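Local coordinates for oxalate biosynthetic component 1 (Burkholderia thailandensis, PDB 5IKY), which makes oxalate in quorum sensing-dependent oxalogenesis as a bifunctional enzyme that combines serine hydrolase and lyase activities, at residues Leu853-Ala858 with Tyr867-Ser872; Leu874-Leu879 with Val946-Asp951; Thr940-Asp945 with Asp979-Trp984. All blocks are in the same frame, centred on the assembly; numbering follows the deposited sequence.

Contact 1 of 3, residues Leu853-Ala858 with Tyr867-Ser872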
# COMPACT_ATOMS: atom_id res chain seq x y z
N LEU A 853 -28.07 4.10 -2.25
CA LEU A 853 -26.95 3.94 -1.34
C LEU A 853 -27.44 3.80 0.10
O LEU A 853 -26.93 2.99 0.87
CB LEU A 853 -25.98 5.11 -1.46
CG LEU A 853 -25.12 5.09 -2.73
CD1 LEU A 853 -24.37 6.39 -2.92
CD2 LEU A 853 -24.14 3.95 -2.65
N HIS A 854 -28.44 4.60 0.47
CA HIS A 854 -29.04 4.49 1.79
C HIS A 854 -29.65 3.12 2.00
O HIS A 854 -29.42 2.47 3.02
CB HIS A 854 -30.11 5.56 2.01
CG HIS A 854 -30.98 5.30 3.19
ND1 HIS A 854 -30.59 5.60 4.48
CD2 HIS A 854 -32.21 4.75 3.29
CE1 HIS A 854 -31.55 5.25 5.32
NE2 HIS A 854 -32.55 4.73 4.62
N ASN A 855 -30.43 2.68 1.02
CA ASN A 855 -31.04 1.36 1.05
C ASN A 855 -30.00 0.27 1.23
O ASN A 855 -30.18 -0.67 2.01
CB ASN A 855 -31.83 1.12 -0.24
CG ASN A 855 -32.46 -0.26 -0.29
OD1 ASN A 855 -31.99 -1.14 -1.01
ND2 ASN A 855 -33.52 -0.44 0.48
N ARG A 856 -28.89 0.42 0.51
CA ARG A 856 -27.76 -0.49 0.59
C ARG A 856 -27.23 -0.63 2.02
O ARG A 856 -27.15 -1.74 2.55
CB ARG A 856 -26.64 0.00 -0.34
CG ARG A 856 -26.06 -1.04 -1.27
CD ARG A 856 -25.02 -0.42 -2.19
NE ARG A 856 -23.93 0.20 -1.44
CZ ARG A 856 -22.95 0.91 -2.00
NH1 ARG A 856 -22.92 1.09 -3.31
NH2 ARG A 856 -22.00 1.44 -1.24
N PHE A 857 -26.88 0.50 2.62
CA PHE A 857 -26.32 0.51 3.97
C PHE A 857 -27.34 0.15 5.04
O PHE A 857 -26.99 -0.44 6.06
CB PHE A 857 -25.70 1.88 4.27
CG PHE A 857 -24.39 2.12 3.58
CD1 PHE A 857 -23.26 1.43 3.96
CD2 PHE A 857 -24.30 3.04 2.55
CE1 PHE A 857 -22.05 1.65 3.33
CE2 PHE A 857 -23.09 3.27 1.91
CZ PHE A 857 -21.97 2.57 2.30
N ALA A 858 -28.59 0.52 4.82
CA ALA A 858 -29.66 0.19 5.76
C ALA A 858 -29.88 -1.32 5.78
O ALA A 858 -30.20 -1.89 6.83
CB ALA A 858 -30.94 0.91 5.39
N TYR A 867 -35.97 -6.06 6.18
CA TYR A 867 -35.94 -4.79 5.47
C TYR A 867 -35.96 -4.95 3.95
O TYR A 867 -35.22 -5.76 3.39
CB TYR A 867 -34.70 -3.99 5.89
CG TYR A 867 -34.58 -2.62 5.25
CD1 TYR A 867 -33.83 -2.44 4.10
CD2 TYR A 867 -35.21 -1.52 5.81
CE1 TYR A 867 -33.71 -1.19 3.51
CE2 TYR A 867 -35.10 -0.27 5.23
CZ TYR A 867 -34.35 -0.11 4.08
OH TYR A 867 -34.24 1.13 3.50
N PHE A 868 -36.81 -4.16 3.30
CA PHE A 868 -36.85 -4.11 1.84
C PHE A 868 -37.48 -2.80 1.36
O PHE A 868 -38.38 -2.26 2.00
CB PHE A 868 -37.62 -5.31 1.27
CG PHE A 868 -39.08 -5.33 1.63
CD1 PHE A 868 -39.50 -5.81 2.86
CD2 PHE A 868 -40.03 -4.87 0.73
CE1 PHE A 868 -40.84 -5.83 3.19
CE2 PHE A 868 -41.37 -4.89 1.06
CZ PHE A 868 -41.78 -5.37 2.29
N SER A 869 -36.99 -2.29 0.23
CA SER A 869 -37.45 -1.01 -0.30
C SER A 869 -38.66 -1.16 -1.20
O SER A 869 -39.05 -2.28 -1.56
CB SER A 869 -36.33 -0.31 -1.07
OG SER A 869 -35.98 -1.04 -2.24
N GLU A 870 -39.26 -0.03 -1.57
CA GLU A 870 -40.39 -0.03 -2.49
C GLU A 870 -39.95 -0.43 -3.89
O GLU A 870 -40.72 -1.03 -4.64
CB GLU A 870 -41.06 1.35 -2.51
N GLU A 871 -38.71 -0.09 -4.23
CA GLU A 871 -38.15 -0.43 -5.53
C GLU A 871 -37.94 -1.94 -5.66
O GLU A 871 -38.05 -2.50 -6.74
CB GLU A 871 -36.83 0.31 -5.77
CG GLU A 871 -36.97 1.82 -5.90
CD GLU A 871 -37.20 2.51 -4.57
OE1 GLU A 871 -36.35 2.36 -3.66
OE2 GLU A 871 -38.24 3.19 -4.42
N SER A 872 -37.63 -2.57 -4.53
CA SER A 872 -37.44 -4.02 -4.50
C SER A 872 -38.76 -4.74 -4.68
O SER A 872 -38.83 -5.79 -5.33
CB SER A 872 -36.78 -4.45 -3.18
OG SER A 872 -35.53 -3.81 -3.01

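Contact 2 of 3, residues Leu874-Leu879 with Val946-Asp951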
# COMPACT_ATOMS: atom_id res chain seq x y z
N LEU A 874 -41.53 -3.83 -6.34
CA LEU A 874 -41.98 -3.80 -7.73
C LEU A 874 -41.30 -4.86 -8.58
O LEU A 874 -41.90 -5.44 -9.48
CB LEU A 874 -41.75 -2.42 -8.33
CG LEU A 874 -42.53 -1.28 -7.67
CD1 LEU A 874 -41.98 0.07 -8.11
CD2 LEU A 874 -44.01 -1.40 -8.00
N ILE A 875 -40.02 -5.11 -8.29
CA ILE A 875 -39.27 -6.13 -9.01
C ILE A 875 -39.61 -7.52 -8.50
O ILE A 875 -39.77 -8.46 -9.28
CB ILE A 875 -37.74 -5.89 -8.89
CG1 ILE A 875 -37.38 -4.49 -9.39
CG2 ILE A 875 -36.97 -6.95 -9.66
CD1 ILE A 875 -35.91 -4.18 -9.32
N TYR A 876 -39.73 -7.65 -7.18
CA TYR A 876 -40.01 -8.94 -6.54
C TYR A 876 -41.33 -9.56 -6.98
O TYR A 876 -41.36 -10.70 -7.44
CB TYR A 876 -40.00 -8.79 -5.02
CG TYR A 876 -40.72 -9.91 -4.30
CD1 TYR A 876 -40.16 -11.18 -4.21
CD2 TYR A 876 -41.96 -9.70 -3.71
CE1 TYR A 876 -40.82 -12.21 -3.56
CE2 TYR A 876 -42.63 -10.72 -3.06
CZ TYR A 876 -42.05 -11.97 -2.99
OH TYR A 876 -42.71 -12.99 -2.34
N GLU A 877 -42.41 -8.81 -6.83
CA GLU A 877 -43.75 -9.35 -7.01
C GLU A 877 -44.04 -9.76 -8.46
O GLU A 877 -44.90 -10.60 -8.71
CB GLU A 877 -44.79 -8.33 -6.54
CG GLU A 877 -44.52 -7.80 -5.14
CD GLU A 877 -45.77 -7.35 -4.41
OE1 GLU A 877 -46.52 -6.52 -4.97
OE2 GLU A 877 -45.99 -7.82 -3.28
N ARG A 878 -43.31 -9.17 -9.40
CA ARG A 878 -43.51 -9.49 -10.81
C ARG A 878 -42.54 -10.56 -11.30
O ARG A 878 -42.79 -11.22 -12.31
CB ARG A 878 -43.37 -8.22 -11.67
N LEU A 879 -41.43 -10.74 -10.58
CA LEU A 879 -40.38 -11.65 -11.01
C LEU A 879 -40.25 -12.90 -10.13
O LEU A 879 -40.05 -14.00 -10.65
CB LEU A 879 -39.03 -10.92 -11.04
CG LEU A 879 -37.76 -11.75 -11.21
CD1 LEU A 879 -37.74 -12.46 -12.56
CD2 LEU A 879 -36.52 -10.88 -11.03
N VAL A 946 -35.93 -11.67 1.05
CA VAL A 946 -36.65 -11.27 2.26
C VAL A 946 -38.16 -11.28 2.04
O VAL A 946 -38.91 -11.83 2.84
CB VAL A 946 -36.20 -9.87 2.74
CG1 VAL A 946 -37.16 -9.34 3.80
CG2 VAL A 946 -34.78 -9.92 3.28
N GLN A 947 -38.59 -10.66 0.95
CA GLN A 947 -40.01 -10.59 0.61
C GLN A 947 -40.58 -11.97 0.32
O GLN A 947 -41.75 -12.24 0.61
CB GLN A 947 -40.23 -9.67 -0.59
CG GLN A 947 -39.78 -8.24 -0.37
CD GLN A 947 -40.06 -7.36 -1.57
OE1 GLN A 947 -41.22 -7.06 -1.87
NE2 GLN A 947 -39.00 -6.93 -2.25
N ALA A 948 -39.76 -12.84 -0.26
CA ALA A 948 -40.17 -14.21 -0.56
C ALA A 948 -40.44 -14.98 0.73
O ALA A 948 -41.39 -15.76 0.80
CB ALA A 948 -39.11 -14.91 -1.39
N CYS A 949 -39.60 -14.76 1.74
CA CYS A 949 -39.79 -15.39 3.04
C CYS A 949 -41.07 -14.88 3.71
O CYS A 949 -41.79 -15.65 4.34
CB CYS A 949 -38.59 -15.13 3.94
SG CYS A 949 -37.04 -15.89 3.39
N ARG A 950 -41.34 -13.59 3.56
CA ARG A 950 -42.53 -12.98 4.15
C ARG A 950 -43.81 -13.55 3.53
O ARG A 950 -44.75 -13.89 4.25
CB ARG A 950 -42.50 -11.46 3.97
N ASP A 951 -43.83 -13.66 2.21
CA ASP A 951 -44.97 -14.25 1.52
C ASP A 951 -44.99 -15.77 1.68
O ASP A 951 -46.05 -16.36 1.92
CB ASP A 951 -44.96 -13.89 0.03
CG ASP A 951 -45.50 -12.50 -0.24
OD1 ASP A 951 -46.12 -11.91 0.68
OD2 ASP A 951 -45.31 -11.99 -1.36

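Contact 3 of 3, residues Thr940-Asp945 with Asp979-Trp984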
# COMPACT_ATOMS: atom_id res chain seq x y z
N THR A 940 -30.36 -5.50 -3.85
CA THR A 940 -31.71 -5.64 -4.39
C THR A 940 -32.12 -7.11 -4.39
O THR A 940 -33.27 -7.44 -4.10
CB THR A 940 -31.80 -5.08 -5.83
OG1 THR A 940 -31.50 -3.68 -5.82
CG2 THR A 940 -33.20 -5.28 -6.40
N ALA A 941 -31.17 -7.98 -4.69
CA ALA A 941 -31.41 -9.42 -4.74
C ALA A 941 -31.82 -9.98 -3.38
O ALA A 941 -32.80 -10.70 -3.27
CB ALA A 941 -30.18 -10.14 -5.25
N GLN A 942 -31.05 -9.64 -2.34
CA GLN A 942 -31.33 -10.13 -1.00
C GLN A 942 -32.64 -9.57 -0.45
O GLN A 942 -33.25 -10.16 0.43
CB GLN A 942 -30.18 -9.80 -0.06
CG GLN A 942 -29.09 -10.86 -0.01
CD GLN A 942 -27.85 -10.39 0.71
OE1 GLN A 942 -27.28 -11.12 1.53
NE2 GLN A 942 -27.41 -9.18 0.41
N GLN A 943 -33.06 -8.42 -0.98
CA GLN A 943 -34.34 -7.85 -0.60
C GLN A 943 -35.49 -8.62 -1.25
O GLN A 943 -36.61 -8.61 -0.75
CB GLN A 943 -34.40 -6.37 -0.98
CG GLN A 943 -33.62 -5.47 -0.03
CD GLN A 943 -33.51 -4.04 -0.53
OE1 GLN A 943 -34.41 -3.23 -0.35
NE2 GLN A 943 -32.38 -3.73 -1.16
N LEU A 944 -35.20 -9.29 -2.37
CA LEU A 944 -36.19 -10.15 -3.01
C LEU A 944 -36.38 -11.42 -2.19
O LEU A 944 -37.49 -11.94 -2.07
CB LEU A 944 -35.78 -10.51 -4.44
CG LEU A 944 -35.49 -9.38 -5.43
CD1 LEU A 944 -35.43 -9.93 -6.85
CD2 LEU A 944 -36.50 -8.26 -5.33
N ASP A 945 -35.28 -11.91 -1.62
CA ASP A 945 -35.30 -13.10 -0.79
C ASP A 945 -36.10 -12.86 0.48
O ASP A 945 -36.86 -13.72 0.93
CB ASP A 945 -33.87 -13.53 -0.44
CG ASP A 945 -33.01 -13.77 -1.67
OD1 ASP A 945 -33.51 -13.56 -2.79
OD2 ASP A 945 -31.83 -14.15 -1.51
N ASP A 979 -23.21 -5.97 1.87
CA ASP A 979 -22.86 -7.20 2.57
C ASP A 979 -23.77 -8.35 2.17
O ASP A 979 -24.97 -8.17 1.97
CB ASP A 979 -22.94 -6.99 4.09
CG ASP A 979 -21.77 -6.20 4.63
OD1 ASP A 979 -20.70 -6.19 3.98
OD2 ASP A 979 -21.91 -5.61 5.72
N ILE A 980 -23.18 -9.54 2.06
CA ILE A 980 -23.95 -10.75 1.84
C ILE A 980 -24.22 -11.42 3.18
O ILE A 980 -23.31 -11.96 3.80
CB ILE A 980 -23.23 -11.74 0.91
CG1 ILE A 980 -22.96 -11.09 -0.45
CG2 ILE A 980 -24.05 -13.01 0.74
CD1 ILE A 980 -22.23 -12.00 -1.42
N HIS A 981 -25.47 -11.36 3.62
CA HIS A 981 -25.85 -11.96 4.89
C HIS A 981 -25.83 -13.48 4.76
O HIS A 981 -26.79 -14.09 4.29
CB HIS A 981 -27.22 -11.47 5.33
CG HIS A 981 -27.33 -9.98 5.39
ND1 HIS A 981 -27.18 -9.27 6.56
CD2 HIS A 981 -27.57 -9.06 4.42
CE1 HIS A 981 -27.32 -7.98 6.31
NE2 HIS A 981 -27.56 -7.82 5.02
N LEU A 982 -24.72 -14.07 5.19
CA LEU A 982 -24.46 -15.49 4.99
C LEU A 982 -25.46 -16.39 5.71
O LEU A 982 -25.77 -17.48 5.23
CB LEU A 982 -23.03 -15.81 5.45
CG LEU A 982 -22.54 -17.25 5.30
CD1 LEU A 982 -22.75 -17.74 3.87
CD2 LEU A 982 -21.08 -17.35 5.68
N ASP A 983 -25.97 -15.93 6.84
CA ASP A 983 -26.84 -16.75 7.68
C ASP A 983 -28.33 -16.56 7.39
O ASP A 983 -29.18 -17.07 8.12
CB ASP A 983 -26.57 -16.47 9.16
CG ASP A 983 -25.21 -16.96 9.60
OD1 ASP A 983 -24.69 -17.92 8.99
OD2 ASP A 983 -24.65 -16.39 10.56
N TRP A 984 -28.65 -15.83 6.33
CA TRP A 984 -30.05 -15.62 5.94
C TRP A 984 -30.54 -16.71 4.99
O TRP A 984 -29.74 -17.41 4.37
CB TRP A 984 -30.24 -14.26 5.28
CG TRP A 984 -30.21 -13.09 6.22
CD1 TRP A 984 -29.91 -13.11 7.55
CD2 TRP A 984 -30.49 -11.73 5.89
NE1 TRP A 984 -29.99 -11.84 8.07
CE2 TRP A 984 -30.34 -10.97 7.07
CE3 TRP A 984 -30.85 -11.07 4.71
CZ2 TRP A 984 -30.55 -9.59 7.11
CZ3 TRP A 984 -31.05 -9.70 4.75
CH2 TRP A 984 -30.90 -8.98 5.94

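Contact 1 of 3, residues Leu853-Ala858 with Tyr867-Ser872
Asn855 and Ala858, on one flank of helix 849-860, pack against Tyr867 and Ser869 in a largely buried helix-to-loop contact of the C-terminal, alpha/beta-hydrolase part of the chain, where a short connection turns into helix 870-879. On the helix side Asn855 does most of the work, and Tyr867 is its main partner. Its CG stands anti to the backbone N (chi1 178°), which sends the Asn855 amide across to the loop. There Asn855 ND2 comes in at the edge of the Tyr867 ring, near the ring plane and 3.1 Å from Tyr867 CE1, with the amide turned 33° from the ring. From this place ND2 gives a weak, bent hydrogen bond from Asn855 to Tyr867 OH (3.5 Å), while Ser869 CB sits 3.2 Å from the same Asn855 ND2. An asparagine suits the spot because its other end is also used: OD1 accepts from Gln943 NE2. The small methyl of Ala858 lets the tyrosine lie close, with Ala858 CB 3.8 Å from Tyr867 CZ. His854 reaches the phenol less closely, the two side chains crossing at about a right angle, and its ND1 bonds instead to Ala720 O.

Ser869 is the N-cap residue of helix 870-879. Serine is a common choice there, small and polar, and here Ser869 OG shares a hydrogen bond with Ser872 OG (2.9 Å). The Ser869 backbone N is held by Gln943 OE1. Helix 937-955 thus grips both segments through one glutamine, while helix 715-734 packs on helix 849-860 through Met719 and Ala720 against Phe857.

Contact 2 of 3, residues Leu874-Leu879 with Val946-Asp951
Tyr876 and Gln947 mark the closest backbone approach of two helical segments, 874-879 and 946-951, whose axes pass 10.4 Å apart at a crossing angle of -57°. Both belong to the helical layers around the mixed sheet of an alpha/beta-hydrolase fold: helix 937-955 follows directly on the central strand 929-935, where alpha/beta-hydrolases usually carry the nucleophile elbow, and probably so here, and helix 870-879 lays Ile875 and Leu879 on Ile835 of strand 832-836. With the axes this far apart, a long flat residue is well suited to span the gap, and Tyr876 does so. Its CG is anti to the backbone N, which points the ring across to the other helix.

One face of that ring is covered by Gln947: Gln947 CB stands over the centre in a CH-pi contact, 3.5 Å from the centroid of the Tyr876 ring and only 9° off the normal. The rest of the glutamine runs extended past the ring in the opposite direction, its amide inclined to the ring, so that Gln947 OE1 ends 3.3 Å from Tyr876 CD2. Gln947 NE2, meanwhile, donates to Gln943 O, one turn earlier on its own helix, which anchors the amide. Ala948 adds a methyl beside the ring, Ala948 CB lying 3.9 Å from Tyr876 CE1; its small size admits the phenol close to the helix backbone.

At the phenol end of the ring, Asp951 OD2 lies at the edge, in the ring plane. Glu877 OE2 lies 4.6 Å from Asp951 OD2, and the phenol's proton may ease the nearness of these like charges. Tyr876 OH donates to Asp951 OD2 over 3.0 Å, arriving on the anti side of the carboxylate and 31° out of its plane.

Contact 3 of 3, residues Thr940-Asp945 with Asp979-Trp984
Gln942 meets the His981 imidazole at its edge: the amide carbon lies in the ring plane, Gln942 OE1 is 3.6 Å from His981 CD2, and the two flat groups are turned 49° against each other. One face of the imidazole is covered by Trp984, whose CH2 stands 3.5 Å above the His981 plane over the ring centre, while His981 CB sits over the rim of the indole. A type I turn from His981 to Trp984 brings these two rings together.

The segment 979-984 belongs to the connection between the parallel strands 969-976 and 988-992 of the alpha/beta-hydrolase sheet, and Gln942 fastens it to helix 937-955. Glutamine fits because its amide can accept and donate at once, and its extended chain reaches the loop backbone. Gln942 OE1 accepts from His981 N at 2.8 Å, with the donor in the carbonyl plane though the N-H is bent (142°). Gln942 NE2 donates almost straight (174°) to Asp979 O over 3.1 Å. These two bonds fix the rotation of the amide. The Asp979 carboxylate bonds instead to Thr1005, and Ile980 leans on Val1050 of strand 1049-1054 and on Ile938.

Overall arrangement
Followed from the N terminus, contact 1 comes first and bridges the eight residues between its segments, closing the short connection from helix 849-860 to helix 870-879. That helix continues straight into contact 2, which spans 66 residues, including strand 929-935, before closing on the later turns of helix 937-955. Contact 3 opens on the same helix, inside the span of contact 2, and closes beyond it in the connection after strand 969-976, so contacts 2 and 3 cross while contact 1 precedes both. Helix 937-955 unites the set: Gln943 ties contact 3 to contact 1, Gln947 of contact 2 packs on Phe868 of contact 1, and Trp984 touches Val946 of contact 2.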